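Local coordinates for protein gamma-glutamyltranspeptidase (Klebsiella pneumoniae subsp. pneumoniae, PDB 5HFT) that takes part in uric acid degradation by converting oxamate to oxalate, and belongs to the gamma-glutamyltransferase family, at residues Y71-G76 against A170-A175; F226-L231 against A253-R258. All coordinates share one frame; numbering follows the deposited sequence.

Contact 1: residues Y71-G76 against A170-A175; sequences YPHMNG and ASQAHA
His-73 lays one face of its imidazole over the backbone of Gln-172: CA of Gln-172 sits 3.7 Å from the centroid of the His-73 ring, 19° off the ring normal, a CH-pi contact over the face. The opposite face is covered by CG of the next residue, Met-74, so the ring is sandwiched between its own loop and the helix 170-178. With CG of His-73 placed between the backbone N and the carbonyl carbon (chi1 59°), the imidazole projects from the loop straight onto this helix. CD2 of His-73 meets CB of Ala-175 at 3.4 Å, one turn further along. OG of Ser-171 lies at the ring edge, near its plane, 3.5 Å from NE2 of His-73 and not hydrogen-bonded to it. Gln-172 runs extended beside the loop, crossing Pro-72 at about a right angle, and its OE1 reaches to 3.8 Å from CD of Pro-72. CE1 of Tyr-71 also approaches OG of Ser-171, at 3.9 Å. The loop is shaped by Met-74 N bonding to Tyr-71 O at 3.2 Å. Asn-75 ties the end of the turn back to helix 56-70, its ND2 bonded to Ile-67 O, while its OD1 bonds to a polar side chain of the other chain. His-73 also packs on an aromatic side chain of that chain. The arrangement is a type I beta turn, Pro-72 and His-73 at its centre, that follows helix 56-70 and packs through His-73 on helix 170-178, at the interface with the second chain, which also shares backbone hydrogen bonds with His-73 and Met-74.

Contact 2: residues F226-L231 against A253-R258; sequences FYRGPL and AHRARR
The hydroxyl of Tyr-227, whose ring packs on His-254, is gripped by two backbone groups: Ser-132 N gives it a hydrogen bond and Ala-128 O takes one from it. Held at that end, the Tyr-227 ring lies nearly parallel to the imidazole, with planes 19° apart. The rings are displaced along their planes, centroids 5.3 Å apart, with little of one above the other; the nearest approach is CE2 of Tyr-227 to ND1 of His-254, 3.6 Å. CG of His-254 stands anti to the backbone N (chi1 176°), which swings the imidazole alongside the tyrosine. Next to this pair two arginines stack. The guanidinium of Arg-228 lies on that of Arg-255, centres 4.2 Å apart and planes only 8° from parallel. NE of Arg-255 lies over one face of the Arg-228 group, while CB of Tyr-227 covers the opposite face, 3.9 Å above the plane. Two cations can probably lie so close, NH1 of Arg-228 being 3.6 Å from NH2 of Arg-255, because Asp-224 OD2 faces both: it makes a salt bridge to Arg-228 NH1 and a long, weak ion pair with Arg-255 NH2. Arg-228 NE is bonded to Gln-252 O, which ties the group to the end of helix 248-252. Its NH2 end points at the His-254 backbone, but the model is too close there to define a bond. The contact thus joins the short helix 225-228 to the chain that leaves helix 248-252, with Tyr-227 and His-254 also resting on helix 130-144 and Ala-256 on strand 93-97.

Contacts 1 and 2 follow one another along the chain, the first closing before the second opens. Their centres are 26 Å apart, and the nearest atoms stay about 8 Å from each other, so they do not touch. Contact 1 is the buried one, close to the second chain, which comes within reach of seven of its residues; contact 2 is partly buried and has only two such residues. In gamma-glutamyltransferases the nucleophile is the N-terminal threonine of the small subunit, released when the precursor is cleaved; the neighbouring chain is probably that subunit, and contact 1 has the larger share of residues within its reach.

Contact 1: residues Y71-G76 against A170-A175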
loop_
_atom_site.group_PDB
_atom_site.type_symbol
_atom_site.label_atom_id
_atom_site.label_comp_id
_atom_site.label_asym_id
_atom_site.label_seq_id
_atom_site.Cartn_x
_atom_site.Cartn_y
_atom_site.Cartn_z
ATOM N N TYR A 71 -6.352 -9.557 -5.728
ATOM C CA TYR A 71 -7.243 -8.462 -5.323
ATOM C C TYR A 71 -7.295 -7.342 -6.367
ATOM O O TYR A 71 -7.030 -6.175 -6.037
ATOM C CB TYR A 71 -6.822 -7.877 -3.977
ATOM C CG TYR A 71 -7.413 -8.552 -2.757
ATOM C CD1 TYR A 71 -8.483 -9.442 -2.864
ATOM C CD2 TYR A 71 -6.908 -8.295 -1.496
ATOM C CE1 TYR A 71 -9.024 -10.070 -1.748
ATOM C CE2 TYR A 71 -7.439 -8.925 -0.360
ATOM C CZ TYR A 71 -8.501 -9.808 -0.489
ATOM O OH TYR A 71 -9.032 -10.426 0.641
ATOM N N PRO A 72 -7.667 -7.646 -7.621
ATOM C CA PRO A 72 -7.544 -6.636 -8.691
ATOM C C PRO A 72 -8.410 -5.396 -8.514
ATOM O O PRO A 72 -8.131 -4.366 -9.158
ATOM C CB PRO A 72 -7.952 -7.412 -9.954
ATOM C CG PRO A 72 -8.806 -8.524 -9.466
ATOM C CD PRO A 72 -8.211 -8.919 -8.136
ATOM N N HIS A 73 -9.442 -5.452 -7.674
ATOM C CA HIS A 73 -10.362 -4.327 -7.549
ATOM C C HIS A 73 -9.845 -3.276 -6.602
ATOM O O HIS A 73 -10.378 -2.161 -6.595
ATOM C CB HIS A 73 -11.733 -4.786 -7.054
ATOM C CG HIS A 73 -11.698 -5.479 -5.728
ATOM N ND1 HIS A 73 -11.041 -6.672 -5.530
ATOM C CD2 HIS A 73 -12.260 -5.157 -4.541
ATOM C CE1 HIS A 73 -11.194 -7.055 -4.278
ATOM N NE2 HIS A 73 -11.926 -6.150 -3.655
ATOM N N MET A 74 -8.883 -3.643 -5.752
ATOM C CA MET A 74 -8.322 -2.775 -4.728
ATOM C C MET A 74 -6.909 -2.304 -5.029
ATOM O O MET A 74 -6.418 -1.404 -4.334
ATOM C CB MET A 74 -8.288 -3.493 -3.370
ATOM C CG MET A 74 -9.602 -3.616 -2.631
ATOM S SD MET A 74 -9.275 -4.422 -1.042
ATOM C CE MET A 74 -10.635 -3.774 -0.071
ATOM N N ASN A 75 -6.239 -2.888 -6.021
ATOM C CA ASN A 75 -4.843 -2.590 -6.299
ATOM C C ASN A 75 -4.473 -3.368 -7.554
ATOM O O ASN A 75 -5.202 -4.260 -7.981
ATOM C CB ASN A 75 -3.923 -2.985 -5.117
ATOM C CG ASN A 75 -3.560 -4.449 -5.136
ATOM O OD1 ASN A 75 -2.456 -4.826 -5.519
ATOM N ND2 ASN A 75 -4.513 -5.292 -4.778
ATOM N N GLY A 76 -3.323 -3.042 -8.128
ATOM C CA GLY A 76 -2.817 -3.796 -9.252
ATOM C C GLY A 76 -1.708 -3.033 -9.946
ATOM O O GLY A 76 -1.218 -2.014 -9.447
ATOM N N ALA A 170 -14.667 -12.948 -1.965
ATOM C CA ALA A 170 -15.993 -12.394 -1.792
ATOM C C ALA A 170 -15.973 -10.883 -1.958
ATOM O O ALA A 170 -16.932 -10.300 -2.483
ATOM C CB ALA A 170 -16.559 -12.787 -0.431
ATOM N N SER A 171 -14.897 -10.223 -1.522
ATOM C CA SER A 171 -14.889 -8.766 -1.653
ATOM C C SER A 171 -14.716 -8.336 -3.111
ATOM O O SER A 171 -15.280 -7.314 -3.515
ATOM C CB SER A 171 -13.807 -8.141 -0.767
ATOM O OG SER A 171 -12.525 -8.574 -1.153
ATOM N N GLN A 172 -13.988 -9.122 -3.920
ATOM C CA GLN A 172 -13.945 -8.877 -5.361
ATOM C C GLN A 172 -15.316 -9.048 -5.992
ATOM O O GLN A 172 -15.701 -8.273 -6.878
ATOM C CB GLN A 172 -12.960 -9.815 -6.047
ATOM C CG GLN A 172 -13.057 -9.738 -7.547
ATOM C CD GLN A 172 -12.066 -10.639 -8.236
ATOM O OE1 GLN A 172 -11.169 -11.194 -7.597
ATOM N NE2 GLN A 172 -12.222 -10.801 -9.550
ATOM N N ALA A 173 -16.047 -10.091 -5.587
ATOM C CA ALA A 173 -17.416 -10.248 -6.063
ATOM C C ALA A 173 -18.299 -9.091 -5.595
ATOM O O ALA A 173 -19.067 -8.523 -6.382
ATOM C CB ALA A 173 -17.983 -11.587 -5.605
ATOM N N HIS A 174 -18.192 -8.719 -4.318
ATOM C CA HIS A 174 -19.034 -7.655 -3.779
ATOM C C HIS A 174 -18.718 -6.320 -4.439
ATOM O O HIS A 174 -19.621 -5.624 -4.919
ATOM C CB HIS A 174 -18.857 -7.562 -2.257
ATOM C CG HIS A 174 -19.718 -6.523 -1.599
ATOM N ND1 HIS A 174 -19.225 -5.306 -1.173
ATOM C CD2 HIS A 174 -21.038 -6.522 -1.289
ATOM C CE1 HIS A 174 -20.203 -4.602 -0.628
ATOM N NE2 HIS A 174 -21.314 -5.316 -0.686
ATOM N N ALA A 175 -17.436 -5.941 -4.468
ATOM C CA ALA A 175 -17.051 -4.686 -5.108
ATOM C C ALA A 175 -17.551 -4.613 -6.547
ATOM O O ALA A 175 -18.071 -3.579 -6.974
ATOM C CB ALA A 175 -15.536 -4.519 -5.066
#

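Contact 2: residues F226-L231 against A253-R258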
loop_
_atom_site.group_PDB
_atom_site.type_symbol
_atom_site.label_atom_id
_atom_site.label_comp_id
_atom_site.label_asym_id
_atom_site.label_seq_id
_atom_site.Cartn_x
_atom_site.Cartn_y
_atom_site.Cartn_z
ATOM N N PHE A 226 7.833 -1.598 -18.727
ATOM C CA PHE A 226 6.533 -0.974 -18.505
ATOM C C PHE A 226 6.554 0.507 -18.861
ATOM O O PHE A 226 5.545 1.048 -19.330
ATOM C CB PHE A 226 6.140 -1.205 -17.043
ATOM C CG PHE A 226 4.752 -0.750 -16.662
ATOM C CD1 PHE A 226 4.491 0.585 -16.386
ATOM C CD2 PHE A 226 3.739 -1.673 -16.471
ATOM C CE1 PHE A 226 3.241 1.012 -15.978
ATOM C CE2 PHE A 226 2.480 -1.255 -16.073
ATOM C CZ PHE A 226 2.237 0.102 -15.824
ATOM N N TYR A 227 7.689 1.180 -18.658
ATOM C CA TYR A 227 7.805 2.600 -18.977
ATOM C C TYR A 227 8.729 2.896 -20.150
ATOM O O TYR A 227 8.631 3.980 -20.724
ATOM C CB TYR A 227 8.302 3.394 -17.758
ATOM C CG TYR A 227 7.516 3.131 -16.495
ATOM C CD1 TYR A 227 7.728 1.972 -15.740
ATOM C CD2 TYR A 227 6.564 4.038 -16.044
ATOM C CE1 TYR A 227 7.005 1.720 -14.578
ATOM C CE2 TYR A 227 5.836 3.793 -14.880
ATOM C CZ TYR A 227 6.064 2.631 -14.155
ATOM O OH TYR A 227 5.344 2.383 -13.005
ATOM N N ARG A 228 9.606 1.951 -20.529
ATOM C CA ARG A 228 10.666 2.200 -21.503
ATOM C C ARG A 228 10.902 1.031 -22.464
ATOM O O ARG A 228 11.954 0.980 -23.113
ATOM C CB ARG A 228 11.987 2.542 -20.787
ATOM C CG ARG A 228 11.992 3.941 -20.187
ATOM C CD ARG A 228 12.832 4.103 -18.926
ATOM N NE ARG A 228 12.248 5.177 -18.133
ATOM C CZ ARG A 228 11.824 5.053 -16.885
ATOM N NH1 ARG A 228 11.968 3.907 -16.240
ATOM N NH2 ARG A 228 11.276 6.092 -16.281
ATOM N N GLY A 229 9.961 0.097 -22.579
ATOM C CA GLY A 229 10.106 -1.035 -23.464
ATOM C C GLY A 229 8.856 -1.291 -24.286
ATOM O O GLY A 229 8.001 -0.405 -24.443
ATOM N N PRO A 230 8.742 -2.512 -24.845
ATOM C CA PRO A 230 7.561 -2.851 -25.674
ATOM C C PRO A 230 6.227 -2.645 -24.977
ATOM O O PRO A 230 5.285 -2.127 -25.589
ATOM C CB PRO A 230 7.788 -4.336 -26.019
ATOM C CG PRO A 230 9.273 -4.519 -25.966
ATOM C CD PRO A 230 9.761 -3.580 -24.864
ATOM N N LEU A 231 6.118 -3.061 -23.714
ATOM C CA LEU A 231 4.874 -2.885 -22.973
ATOM C C LEU A 231 4.531 -1.412 -22.788
ATOM O O LEU A 231 3.352 -1.052 -22.726
ATOM C CB LEU A 231 4.961 -3.584 -21.607
ATOM C CG LEU A 231 3.636 -3.505 -20.836
ATOM C CD1 LEU A 231 2.521 -4.144 -21.640
ATOM C CD2 LEU A 231 3.733 -4.099 -19.440
ATOM N N ALA A 253 9.560 9.237 -18.991
ATOM C CA ALA A 253 10.128 10.253 -18.099
ATOM C C ALA A 253 9.979 9.938 -16.612
ATOM O O ALA A 253 10.255 10.828 -15.793
ATOM C CB ALA A 253 9.507 11.629 -18.365
ATOM N N HIS A 254 9.507 8.754 -16.227
ATOM C CA HIS A 254 9.001 8.547 -14.876
ATOM C C HIS A 254 9.890 7.602 -14.085
ATOM O O HIS A 254 10.174 6.487 -14.529
ATOM C CB HIS A 254 7.571 8.018 -14.894
ATOM C CG HIS A 254 7.046 7.713 -13.528
ATOM N ND1 HIS A 254 7.154 6.468 -12.946
ATOM C CD2 HIS A 254 6.439 8.507 -12.615
ATOM C CE1 HIS A 254 6.622 6.505 -11.738
ATOM N NE2 HIS A 254 6.182 7.731 -11.510
ATOM N N ARG A 255 10.308 8.045 -12.904
ATOM C CA ARG A 255 11.059 7.212 -11.970
ATOM C C ARG A 255 10.377 7.237 -10.605
ATOM O O ARG A 255 9.720 8.215 -10.237
ATOM C CB ARG A 255 12.542 7.676 -11.830
ATOM C CG ARG A 255 13.471 7.295 -12.989
ATOM C CD ARG A 255 14.064 5.870 -12.787
ATOM N NE ARG A 255 14.618 5.309 -14.028
ATOM C CZ ARG A 255 14.910 4.020 -14.204
ATOM N NH1 ARG A 255 14.688 3.152 -13.229
ATOM N NH2 ARG A 255 15.395 3.582 -15.365
ATOM N N ALA A 256 10.497 6.141 -9.866
ATOM C CA ALA A 256 10.110 6.207 -8.462
ATOM C C ALA A 256 10.997 7.221 -7.747
ATOM O O ALA A 256 12.217 7.246 -7.943
ATOM C CB ALA A 256 10.227 4.837 -7.793
ATOM N N ARG A 257 10.378 8.037 -6.897
ATOM C CA ARG A 257 11.072 9.016 -6.077
ATOM C C ARG A 257 11.654 8.355 -4.833
ATOM O O ARG A 257 11.317 7.221 -4.486
ATOM C CB ARG A 257 10.116 10.128 -5.668
ATOM C CG ARG A 257 9.587 10.928 -6.831
ATOM C CD ARG A 257 8.197 11.476 -6.558
ATOM N NE ARG A 257 7.481 11.665 -7.814
ATOM C CZ ARG A 257 6.174 11.471 -7.971
ATOM N NH1 ARG A 257 5.433 11.071 -6.943
ATOM N NH2 ARG A 257 5.603 11.667 -9.158
ATOM N N ARG A 258 12.583 9.046 -4.181
ATOM C CA ARG A 258 13.177 8.560 -2.937
ATOM C C ARG A 258 13.232 9.666 -1.903
ATOM O O ARG A 258 14.313 10.152 -1.564
ATOM C CB ARG A 258 14.569 7.982 -3.173
ATOM C CG ARG A 258 14.563 6.832 -4.154
ATOM C CD ARG A 258 14.604 5.531 -3.409
ATOM N NE ARG A 258 15.685 5.571 -2.444
ATOM C CZ ARG A 258 16.872 5.022 -2.644
ATOM N NH1 ARG A 258 17.130 4.381 -3.783
ATOM N NH2 ARG A 258 17.801 5.133 -1.701
#